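Local coordinates for DTDP-4-dehydrorhamnose reductase, rfbD ortholog (Clostridium acetobutylicum, PDB 1VL0), which probably catalyses the NAD(P)H-dependent reduction of dTDP-6-deoxy-L-lyxo-4-hexulose to dTDP-L-rhamnose, in dTDP-L-rhamnose biosynthesis, at residues L184-D189 and D228-I233; F234-I239 and E281-Y286; E210-T215 and L270-I275. All blocks are in the same frame, centred on the assembly; numbering follows the deposited sequence.

How the contacts relate
Contacts 1 and 2 are neighbours on helix 226-237, with centres about 13 Å apart. Contact 1 sets this helix against strand 183-187, and contact 2 sets its last turn against helix 279-290. The two share a core: CD2 of Leu283, from contact 2, packs 3.9 Å from CE1 of Phe229, from contact 1. Contact 3 lies apart, at the subunit interface. Its centre is about 32 Å from that of contact 1 and about 29 Å from that of contact 2. Contacts 1 and 3 lie away from the annotated sites. In contact 2 the side chain of Leu283 is about 13 Å from the bound dinucleotide and about 11 Å from the side chains of the NADH-binding residues Gln23 and Leu163.

Contact 1. Residues L184-D189 and D228-I233; sequences LKVVHD and DFAVEI
Val186 and Ala230 make the apolar part of this contact. CG2 of Val186 meets CB of Ala230 at 4.0 Å, one methyl against another. The two CA atoms are 7.4 Å apart, so strand and helix lie close, with small side chains between them. CG1 of Val186 is anti to the backbone N (chi1 -176°), and the other branch, CG2, is the one turned to the helix. Both residues are buried. Met174 of helix 170-180 and Val243 also pack on Val186. The contact thus seats helix 226-237 on the two-stranded parallel sheet of strands 183-187 and 242-246.

The polar part lies at the strand's exit, where His188 faces Asp228. CE1 of His188 is 3.5 Å from OD1 of Asp228, which approaches the ring obliquely. CE1 of His188 is also 3.7 Å from OD2 of Asp228, which lies at the ring edge and in its plane. Ring and carboxylate stand nearly perpendicular, their planes 87° apart. The imidazole carbon faces the acid, and ND1 of His188 is 4.2 Å from OD1 of Asp228. No hydrogen bond joins the pair.

The stronger partner of His188 is Ser225, whose OG bonds to ND1. The same OG bonds to the backbone N of Asp228, and so links the two residues indirectly. Tyr227 adds an edge-to-face ring contact to His188.

The direct polar attraction here is therefore modest. The nearby carboxylate could still favour a positive charge on His188, while the bond to Ser225 helps to fix the ring's rotation.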
loop_
_atom_site.group_PDB
_atom_site.type_symbol
_atom_site.label_atom_id
_atom_site.label_comp_id
_atom_site.label_asym_id
_atom_site.label_seq_id
_atom_site.Cartn_x
_atom_site.Cartn_y
_atom_site.Cartn_z
ATOM N N LEU A 184 -13.633 -27.872 -34.554
ATOM C CA LEU A 184 -12.968 -26.727 -33.953
ATOM C C LEU A 184 -11.745 -27.215 -33.189
ATOM O O LEU A 184 -11.700 -28.355 -32.724
ATOM C CB LEU A 184 -13.925 -25.967 -33.020
ATOM C CG LEU A 184 -15.164 -25.321 -33.658
ATOM C CD1 LEU A 184 -16.124 -24.863 -32.577
ATOM C CD2 LEU A 184 -14.798 -24.127 -34.574
ATOM N N LYS A 185 -10.742 -26.354 -33.119
ATOM C CA LYS A 185 -9.591 -26.505 -32.217
ATOM C C LYS A 185 -9.720 -25.494 -31.091
ATOM O O LYS A 185 -9.945 -24.308 -31.348
ATOM C CB LYS A 185 -8.283 -26.278 -32.971
ATOM C CG LYS A 185 -7.946 -27.389 -33.940
ATOM C CD LYS A 185 -6.594 -27.121 -34.616
ATOM C CE LYS A 185 -6.270 -28.179 -35.663
ATOM N NZ LYS A 185 -4.864 -28.049 -36.186
ATOM N N VAL A 186 -9.640 -25.986 -29.852
ATOM C CA VAL A 186 -9.735 -25.138 -28.655
ATOM C C VAL A 186 -8.570 -25.474 -27.704
ATOM O O VAL A 186 -8.252 -26.638 -27.497
ATOM C CB VAL A 186 -11.106 -25.306 -27.938
ATOM C CG1 VAL A 186 -11.233 -24.354 -26.754
ATOM C CG2 VAL A 186 -12.248 -25.036 -28.868
ATOM N N VAL A 187 -7.934 -24.457 -27.132
ATOM C CA VAL A 187 -6.770 -24.677 -26.263
ATOM C C VAL A 187 -7.111 -25.488 -25.040
ATOM O O VAL A 187 -8.097 -25.203 -24.340
ATOM C CB VAL A 187 -6.056 -23.367 -25.772
ATOM C CG1 VAL A 187 -5.302 -22.725 -26.904
ATOM C CG2 VAL A 187 -7.025 -22.366 -25.132
ATOM N N HIS A 188 -6.298 -26.511 -24.808
ATOM C CA HIS A 188 -6.416 -27.390 -23.636
ATOM C C HIS A 188 -5.293 -27.146 -22.571
ATOM O O HIS A 188 -5.288 -27.725 -21.476
ATOM C CB HIS A 188 -6.386 -28.842 -24.105
ATOM C CG HIS A 188 -6.916 -29.817 -23.108
ATOM N ND1 HIS A 188 -7.934 -29.509 -22.225
ATOM C CD2 HIS A 188 -6.594 -31.109 -22.876
ATOM C CE1 HIS A 188 -8.204 -30.569 -21.482
ATOM N NE2 HIS A 188 -7.408 -31.552 -21.861
ATOM N N ASP A 189 -4.348 -26.273 -22.902
ATOM C CA ASP A 189 -3.227 -25.981 -22.018
ATOM C C ASP A 189 -3.390 -24.662 -21.268
ATOM O O ASP A 189 -2.446 -24.138 -20.725
ATOM C CB ASP A 189 -1.891 -26.056 -22.776
ATOM C CG ASP A 189 -1.752 -25.022 -23.882
ATOM O OD1 ASP A 189 -2.654 -24.182 -24.066
ATOM O OD2 ASP A 189 -0.735 -24.976 -24.637
ATOM N N ASP A 228 -12.321 -28.088 -22.363
ATOM C CA ASP A 228 -13.349 -28.709 -21.555
ATOM C C ASP A 228 -14.627 -27.835 -21.530
ATOM O O ASP A 228 -15.751 -28.333 -21.513
ATOM C CB ASP A 228 -12.885 -28.858 -20.128
ATOM C CG ASP A 228 -11.706 -29.792 -19.949
ATOM O OD1 ASP A 228 -11.630 -30.812 -20.666
ATOM O OD2 ASP A 228 -10.826 -29.554 -19.086
ATOM N N PHE A 229 -14.431 -26.536 -21.489
ATOM C CA PHE A 229 -15.541 -25.551 -21.461
ATOM C C PHE A 229 -16.355 -25.719 -22.759
ATOM O O PHE A 229 -17.580 -25.893 -22.712
ATOM C CB PHE A 229 -14.915 -24.181 -21.306
ATOM C CG PHE A 229 -15.861 -23.041 -21.047
ATOM C CD1 PHE A 229 -17.238 -23.203 -20.873
ATOM C CD2 PHE A 229 -15.344 -21.759 -20.956
ATOM C CE1 PHE A 229 -18.069 -22.099 -20.625
ATOM C CE2 PHE A 229 -16.185 -20.671 -20.700
ATOM C CZ PHE A 229 -17.546 -20.849 -20.556
ATOM N N ALA A 230 -15.657 -25.756 -23.901
ATOM C CA ALA A 230 -16.288 -25.929 -25.218
ATOM C C ALA A 230 -17.045 -27.261 -25.308
ATOM O O ALA A 230 -18.195 -27.310 -25.747
ATOM C CB ALA A 230 -15.248 -25.829 -26.314
ATOM N N VAL A 231 -16.408 -28.341 -24.875
ATOM C CA VAL A 231 -17.012 -29.658 -24.912
ATOM C C VAL A 231 -18.313 -29.684 -24.102
ATOM O O VAL A 231 -19.314 -30.278 -24.525
ATOM C CB VAL A 231 -15.996 -30.729 -24.398
ATOM C CG1 VAL A 231 -16.666 -32.098 -24.192
ATOM C CG2 VAL A 231 -14.898 -30.886 -25.412
ATOM N N GLU A 232 -18.330 -29.029 -22.953
ATOM C CA GLU A 232 -19.546 -28.989 -22.153
ATOM C C GLU A 232 -20.602 -28.122 -22.810
ATOM O O GLU A 232 -21.761 -28.487 -22.786
ATOM C CB GLU A 232 -19.251 -28.539 -20.739
ATOM C CG GLU A 232 -20.453 -28.443 -19.798
ATOM C CD GLU A 232 -21.017 -29.789 -19.364
ATOM O OE1 GLU A 232 -20.516 -30.859 -19.777
ATOM O OE2 GLU A 232 -21.968 -29.760 -18.570
ATOM N N ILE A 233 -20.207 -26.997 -23.395
ATOM C CA ILE A 233 -21.155 -26.120 -24.129
ATOM C C ILE A 233 -21.903 -26.915 -25.215
ATOM O O ILE A 233 -23.141 -26.828 -25.339
ATOM C CB ILE A 233 -20.426 -24.927 -24.779
ATOM C CG1 ILE A 233 -19.959 -23.902 -23.706
ATOM C CG2 ILE A 233 -21.324 -24.204 -25.766
ATOM C CD1 ILE A 233 -18.851 -22.958 -24.165
#

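Contact 2. Residues F234-I239 and E281-Y286; sequences FRLTGI and ESLKEY
Leu236 and Lys284 bring the two backbones together, with their CA atoms 6.9 Å apart. Both segments are helical at this point. Residues 234-237 form the last turn of helix 226-237, and 281-286 lie within helix 279-290. The first helix stops just beyond the contact. The N of Gly238 still bonds to O of Phe234 at 2.9 Å, but Gly238 itself has positive phi (88°) and turns the chain out of the helix.

Leu236 carries the contact from its side. Its CG is anti to the carbonyl carbon (chi1 -75°), and both methyls reach the facing helix. CD1 of Leu236 sits against Leu283, 3.9 Å from CG and 4.0 Å from CD2 of that residue. CD1 of Leu236 also lies 3.9 Å from CA of Lys284, on the backbone of the facing helix. The second methyl, CD2 of Leu236, rests on the aliphatic part of Lys284, 3.8 Å from CG and 3.9 Å from CD of the lysine. The leucine fork is thus shared between a buried side chain and the stem of an exposed one. Ile287, on the same helix as Leu283, also packs on Leu236.

Beyond the touching stem, Lys284 bends at chi4 (-53°). Its NZ forms a salt bridge with Asp288 of its own helix. On the inner side, Leu283 continues into a core with Val171 of helix 170-180 and Tyr164 of strand 155-164.

No hydrogen bond crosses between the segments. The pairing rests on dispersion and on the partial burial of Leu236 against Leu283 and the Lys284 stem, and the amphipathic Lys284 lets the apolar patch pass into the charged surface of helix 279-290.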
loop_
_atom_site.group_PDB
_atom_site.type_symbol
_atom_site.label_atom_id
_atom_site.label_comp_id
_atom_site.label_asym_id
_atom_site.label_seq_id
_atom_site.Cartn_x
_atom_site.Cartn_y
_atom_site.Cartn_z
ATOM N N PHE A 234 -21.145 -27.679 -26.007
ATOM C CA PHE A 234 -21.733 -28.458 -27.105
ATOM C C PHE A 234 -22.545 -29.689 -26.618
ATOM O O PHE A 234 -23.604 -30.010 -27.179
ATOM C CB PHE A 234 -20.642 -28.849 -28.112
ATOM C CG PHE A 234 -19.991 -27.660 -28.777
ATOM C CD1 PHE A 234 -20.768 -26.620 -29.301
ATOM C CD2 PHE A 234 -18.604 -27.574 -28.869
ATOM C CE1 PHE A 234 -20.167 -25.530 -29.911
ATOM C CE2 PHE A 234 -17.978 -26.481 -29.498
ATOM C CZ PHE A 234 -18.763 -25.455 -30.018
ATOM N N ARG A 235 -22.098 -30.302 -25.515
ATOM C CA ARG A 235 -22.914 -31.301 -24.845
ATOM C C ARG A 235 -24.277 -30.755 -24.397
ATOM O O ARG A 235 -25.329 -31.377 -24.625
ATOM C CB ARG A 235 -22.176 -31.897 -23.660
ATOM C CG ARG A 235 -22.837 -33.137 -23.090
ATOM C CD ARG A 235 -22.356 -33.562 -21.711
ATOM N NE ARG A 235 -22.758 -32.631 -20.645
ATOM C CZ ARG A 235 -23.933 -32.641 -20.019
ATOM N NH1 ARG A 235 -24.860 -33.513 -20.313
ATOM N NH2 ARG A 235 -24.202 -31.732 -19.104
ATOM N N LEU A 236 -24.274 -29.577 -23.815
ATOM C CA LEU A 236 -25.513 -28.963 -23.322
ATOM C C LEU A 236 -26.446 -28.487 -24.434
ATOM O O LEU A 236 -27.681 -28.549 -24.298
ATOM C CB LEU A 236 -25.169 -27.793 -22.400
ATOM C CG LEU A 236 -24.668 -28.124 -20.990
ATOM C CD1 LEU A 236 -24.090 -26.874 -20.338
ATOM C CD2 LEU A 236 -25.754 -28.715 -20.108
ATOM N N THR A 237 -25.890 -27.974 -25.529
ATOM C CA THR A 237 -26.728 -27.390 -26.611
ATOM C C THR A 237 -27.172 -28.459 -27.611
ATOM O O THR A 237 -28.158 -28.280 -28.329
ATOM C CB THR A 237 -25.953 -26.329 -27.389
ATOM O OG1 THR A 237 -24.666 -26.875 -27.724
ATOM C CG2 THR A 237 -25.676 -25.109 -26.533
ATOM N N GLY A 238 -26.409 -29.551 -27.657
ATOM C CA GLY A 238 -26.666 -30.655 -28.558
ATOM C C GLY A 238 -26.015 -30.493 -29.908
ATOM O O GLY A 238 -26.220 -31.316 -30.801
ATOM N N ILE A 239 -25.216 -29.439 -30.050
ATOM C CA ILE A 239 -24.602 -29.077 -31.316
ATOM C C ILE A 239 -23.551 -30.134 -31.683
ATOM O O ILE A 239 -22.734 -30.568 -30.875
ATOM C CB ILE A 239 -23.997 -27.660 -31.248
ATOM C CG1 ILE A 239 -25.117 -26.610 -31.144
ATOM C CG2 ILE A 239 -23.155 -27.369 -32.471
ATOM C CD1 ILE A 239 -24.663 -25.219 -30.722
ATOM N N GLU A 281 -23.022 -26.261 -13.335
ATOM C CA GLU A 281 -24.368 -25.886 -12.916
ATOM C C GLU A 281 -24.744 -24.463 -13.374
ATOM O O GLU A 281 -25.841 -24.222 -13.847
ATOM C CB GLU A 281 -24.449 -26.003 -11.400
ATOM C CG GLU A 281 -25.810 -25.742 -10.789
ATOM C CD GLU A 281 -25.826 -25.857 -9.252
ATOM O OE1 GLU A 281 -24.830 -26.348 -8.659
ATOM O OE2 GLU A 281 -26.839 -25.422 -8.643
ATOM N N SER A 282 -23.829 -23.512 -13.171
ATOM C CA SER A 282 -24.005 -22.173 -13.594
ATOM C C SER A 282 -24.167 -22.100 -15.103
ATOM O O SER A 282 -24.986 -21.341 -15.636
ATOM C CB SER A 282 -22.802 -21.332 -13.148
ATOM O OG SER A 282 -22.814 -21.175 -11.750
ATOM N N LEU A 283 -23.353 -22.879 -15.791
ATOM C CA LEU A 283 -23.304 -22.870 -17.239
ATOM C C LEU A 283 -24.618 -23.442 -17.804
ATOM O O LEU A 283 -25.272 -22.806 -18.694
ATOM C CB LEU A 283 -22.083 -23.666 -17.714
ATOM C CG LEU A 283 -22.015 -23.738 -19.238
ATOM C CD1 LEU A 283 -22.011 -22.309 -19.935
ATOM C CD2 LEU A 283 -20.888 -24.600 -19.687
ATOM N N LYS A 284 -25.075 -24.554 -17.238
ATOM C CA LYS A 284 -26.370 -25.118 -17.655
ATOM C C LYS A 284 -27.499 -24.109 -17.487
ATOM O O LYS A 284 -28.366 -23.986 -18.374
ATOM C CB LYS A 284 -26.718 -26.403 -16.918
ATOM C CG LYS A 284 -27.971 -27.069 -17.492
ATOM C CD LYS A 284 -28.215 -28.490 -17.043
ATOM C CE LYS A 284 -29.329 -29.139 -17.895
ATOM N NZ LYS A 284 -30.617 -28.311 -17.941
ATOM N N GLU A 285 -27.522 -23.388 -16.373
ATOM C CA GLU A 285 -28.588 -22.388 -16.127
ATOM C C GLU A 285 -28.541 -21.314 -17.235
ATOM O O GLU A 285 -29.553 -20.808 -17.721
ATOM C CB GLU A 285 -28.413 -21.803 -14.736
ATOM C CG GLU A 285 -29.331 -20.661 -14.360
ATOM C CD GLU A 285 -28.880 -19.898 -13.102
ATOM O OE1 GLU A 285 -27.810 -19.226 -13.130
ATOM O OE2 GLU A 285 -29.616 -19.924 -12.075
ATOM N N TYR A 286 -27.344 -20.967 -17.646
ATOM C CA TYR A 286 -27.143 -19.931 -18.642
ATOM C C TYR A 286 -27.581 -20.381 -20.022
ATOM O O TYR A 286 -28.307 -19.642 -20.719
ATOM C CB TYR A 286 -25.683 -19.471 -18.668
ATOM C CG TYR A 286 -25.388 -18.408 -19.712
ATOM C CD1 TYR A 286 -25.876 -17.123 -19.576
ATOM C CD2 TYR A 286 -24.609 -18.694 -20.792
ATOM C CE1 TYR A 286 -25.609 -16.156 -20.522
ATOM C CE2 TYR A 286 -24.315 -17.745 -21.743
ATOM C CZ TYR A 286 -24.815 -16.479 -21.610
ATOM O OH TYR A 286 -24.515 -15.564 -22.572
#

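Contact 3. Residues E210-T215 and L270-I275; sequences EKNYGT and LTTGDI
At the Schellman motif that closes helix 197-210, Glu210 and Asn212 reach out to Thr271 and Thr272, in the loop that follows helix 266-270. Glu210 and Thr272 approach from opposite directions. OG1 of Thr272 donates to OE1 of Glu210 over a short 2.6 Å. It meets that oxygen on the syn side, 24° out of the carboxylate plane. The methyl CG2 of Thr272 lies alongside, 3.4 Å from OE1 of Glu210. The other oxygen, OE2, forms a salt bridge with Lys206, whose NZ also bonds to O of Thr272. One lysine thus ties the acid and the loop backbone together.

Lys211 has the positive phi of the motif and takes no part in the contact, while the CB of Asn212 points toward the loop. From there the chain enters strand 214-217, which pairs with strand 155-164 in the main sheet of this Rossmann-like fold.

With CG anti to the backbone N (chi1 -167°), Asn212 presents its amide to Thr271. ND2 of Asn212 donates to OG1 of Thr271 at 3.2 Å. The bond is nearly straight (167°), and the acceptor lies in the amide plane. ND2 of Asn212 also makes a weak bond to OE1 of Glu210, at 3.4 Å. OG1 of Thr271 has a further partner in the carbonyl O of Met267, on helix 266-270.

The strongest partner of Asn212 comes from outside the chain. Lys95 of the second subunit bonds through NZ to both OD1 of Asn212 and O of Tyr213, and Val52 of that subunit packs on Thr272.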
loop_
_atom_site.group_PDB
_atom_site.type_symbol
_atom_site.label_atom_id
_atom_site.label_comp_id
_atom_site.label_asym_id
_atom_site.label_seq_id
_atom_site.Cartn_x
_atom_site.Cartn_y
_atom_site.Cartn_z
ATOM N N GLU A 210 -22.731 -7.068 3.803
ATOM C CA GLU A 210 -22.010 -7.417 5.030
ATOM C C GLU A 210 -21.012 -6.362 5.506
ATOM O O GLU A 210 -20.490 -6.465 6.619
ATOM C CB GLU A 210 -21.226 -8.735 4.801
ATOM C CG GLU A 210 -22.148 -9.909 4.491
ATOM C CD GLU A 210 -21.449 -11.139 3.986
ATOM O OE1 GLU A 210 -20.255 -11.081 3.591
ATOM O OE2 GLU A 210 -22.138 -12.181 3.960
ATOM N N LYS A 211 -20.709 -5.403 4.640
ATOM C CA LYS A 211 -19.520 -4.525 4.769
ATOM C C LYS A 211 -18.218 -5.305 4.983
ATOM O O LYS A 211 -17.405 -4.987 5.846
ATOM C CB LYS A 211 -19.778 -3.476 5.829
ATOM C CG LYS A 211 -20.863 -2.505 5.360
ATOM C CD LYS A 211 -20.843 -1.230 6.152
ATOM C CE LYS A 211 -22.109 -0.401 5.957
ATOM N NZ LYS A 211 -22.321 0.037 4.568
ATOM N N ASN A 212 -18.063 -6.344 4.153
ATOM C CA ASN A 212 -16.954 -7.303 4.211
ATOM C C ASN A 212 -15.919 -6.783 3.221
ATOM O O ASN A 212 -15.829 -7.214 2.109
ATOM C CB ASN A 212 -17.478 -8.673 3.841
ATOM C CG ASN A 212 -16.493 -9.811 4.166
ATOM O OD1 ASN A 212 -15.407 -9.611 4.765
ATOM N ND2 ASN A 212 -16.877 -11.015 3.748
ATOM N N TYR A 213 -15.172 -5.769 3.654
ATOM C CA TYR A 213 -14.263 -5.029 2.776
ATOM C C TYR A 213 -13.028 -5.846 2.500
ATOM O O TYR A 213 -12.663 -6.740 3.284
ATOM C CB TYR A 213 -13.842 -3.722 3.430
ATOM C CG TYR A 213 -14.964 -2.755 3.646
ATOM C CD1 TYR A 213 -15.530 -2.097 2.599
ATOM C CD2 TYR A 213 -15.419 -2.466 4.905
ATOM C CE1 TYR A 213 -16.585 -1.173 2.818
ATOM C CE2 TYR A 213 -16.486 -1.517 5.121
ATOM C CZ TYR A 213 -17.046 -0.903 4.062
ATOM O OH TYR A 213 -18.087 0.035 4.213
ATOM N N GLY A 214 -12.364 -5.526 1.405
ATOM C CA GLY A 214 -11.118 -6.180 1.084
ATOM C C GLY A 214 -11.068 -6.659 -0.344
ATOM O O GLY A 214 -11.855 -6.249 -1.174
ATOM N N THR A 215 -10.146 -7.568 -0.598
ATOM C CA THR A 215 -9.958 -8.143 -1.892
ATOM C C THR A 215 -10.441 -9.583 -1.914
ATOM O O THR A 215 -10.010 -10.382 -1.087
ATOM C CB THR A 215 -8.465 -8.051 -2.273
ATOM O OG1 THR A 215 -8.092 -6.657 -2.377
ATOM C CG2 THR A 215 -8.172 -8.660 -3.647
ATOM N N LEU A 270 -12.951 -18.119 4.016
ATOM C CA LEU A 270 -12.471 -17.737 5.333
ATOM C C LEU A 270 -13.411 -16.772 6.066
ATOM O O LEU A 270 -13.183 -16.509 7.241
ATOM C CB LEU A 270 -11.105 -17.052 5.214
ATOM C CG LEU A 270 -9.870 -17.806 4.717
ATOM C CD1 LEU A 270 -8.739 -16.806 4.563
ATOM C CD2 LEU A 270 -9.507 -18.905 5.665
ATOM N N THR A 271 -14.388 -16.194 5.369
ATOM C CA THR A 271 -15.272 -15.201 5.964
ATOM C C THR A 271 -16.719 -15.668 5.961
ATOM O O THR A 271 -17.062 -16.522 6.773
ATOM C CB THR A 271 -15.091 -13.805 5.352
ATOM O OG1 THR A 271 -15.321 -13.827 3.956
ATOM C CG2 THR A 271 -13.609 -13.308 5.457
ATOM N N THR A 272 -17.563 -15.188 5.042
ATOM C CA THR A 272 -18.988 -15.460 5.115
ATOM C C THR A 272 -19.481 -16.483 4.113
ATOM O O THR A 272 -20.678 -16.620 3.939
ATOM C CB THR A 272 -19.778 -14.155 4.930
ATOM O OG1 THR A 272 -19.279 -13.466 3.781
ATOM C CG2 THR A 272 -19.529 -13.186 6.103
ATOM N N GLY A 273 -18.574 -17.172 3.432
ATOM C CA GLY A 273 -18.936 -18.329 2.644
ATOM C C GLY A 273 -18.867 -18.190 1.129
ATOM O O GLY A 273 -19.334 -17.214 0.553
ATOM N N ASP A 274 -18.258 -19.182 0.488
ATOM C CA ASP A 274 -18.186 -19.249 -0.967
ATOM C C ASP A 274 -19.521 -19.718 -1.565
ATOM O O ASP A 274 -19.754 -20.907 -1.773
ATOM C CB ASP A 274 -17.063 -20.158 -1.438
ATOM C CG ASP A 274 -16.923 -20.149 -2.973
ATOM O OD1 ASP A 274 -17.608 -19.288 -3.612
ATOM O OD2 ASP A 274 -16.151 -20.904 -3.617
ATOM N N ILE A 275 -20.393 -18.765 -1.850
ATOM C CA ILE A 275 -21.699 -19.056 -2.399
ATOM C C ILE A 275 -21.739 -19.322 -3.882
ATOM O O ILE A 275 -22.800 -19.519 -4.411
ATOM C CB ILE A 275 -22.671 -17.918 -2.045
ATOM C CG1 ILE A 275 -22.217 -16.565 -2.628
ATOM C CG2 ILE A 275 -22.822 -17.824 -0.523
ATOM C CD1 ILE A 275 -23.339 -15.578 -2.760
#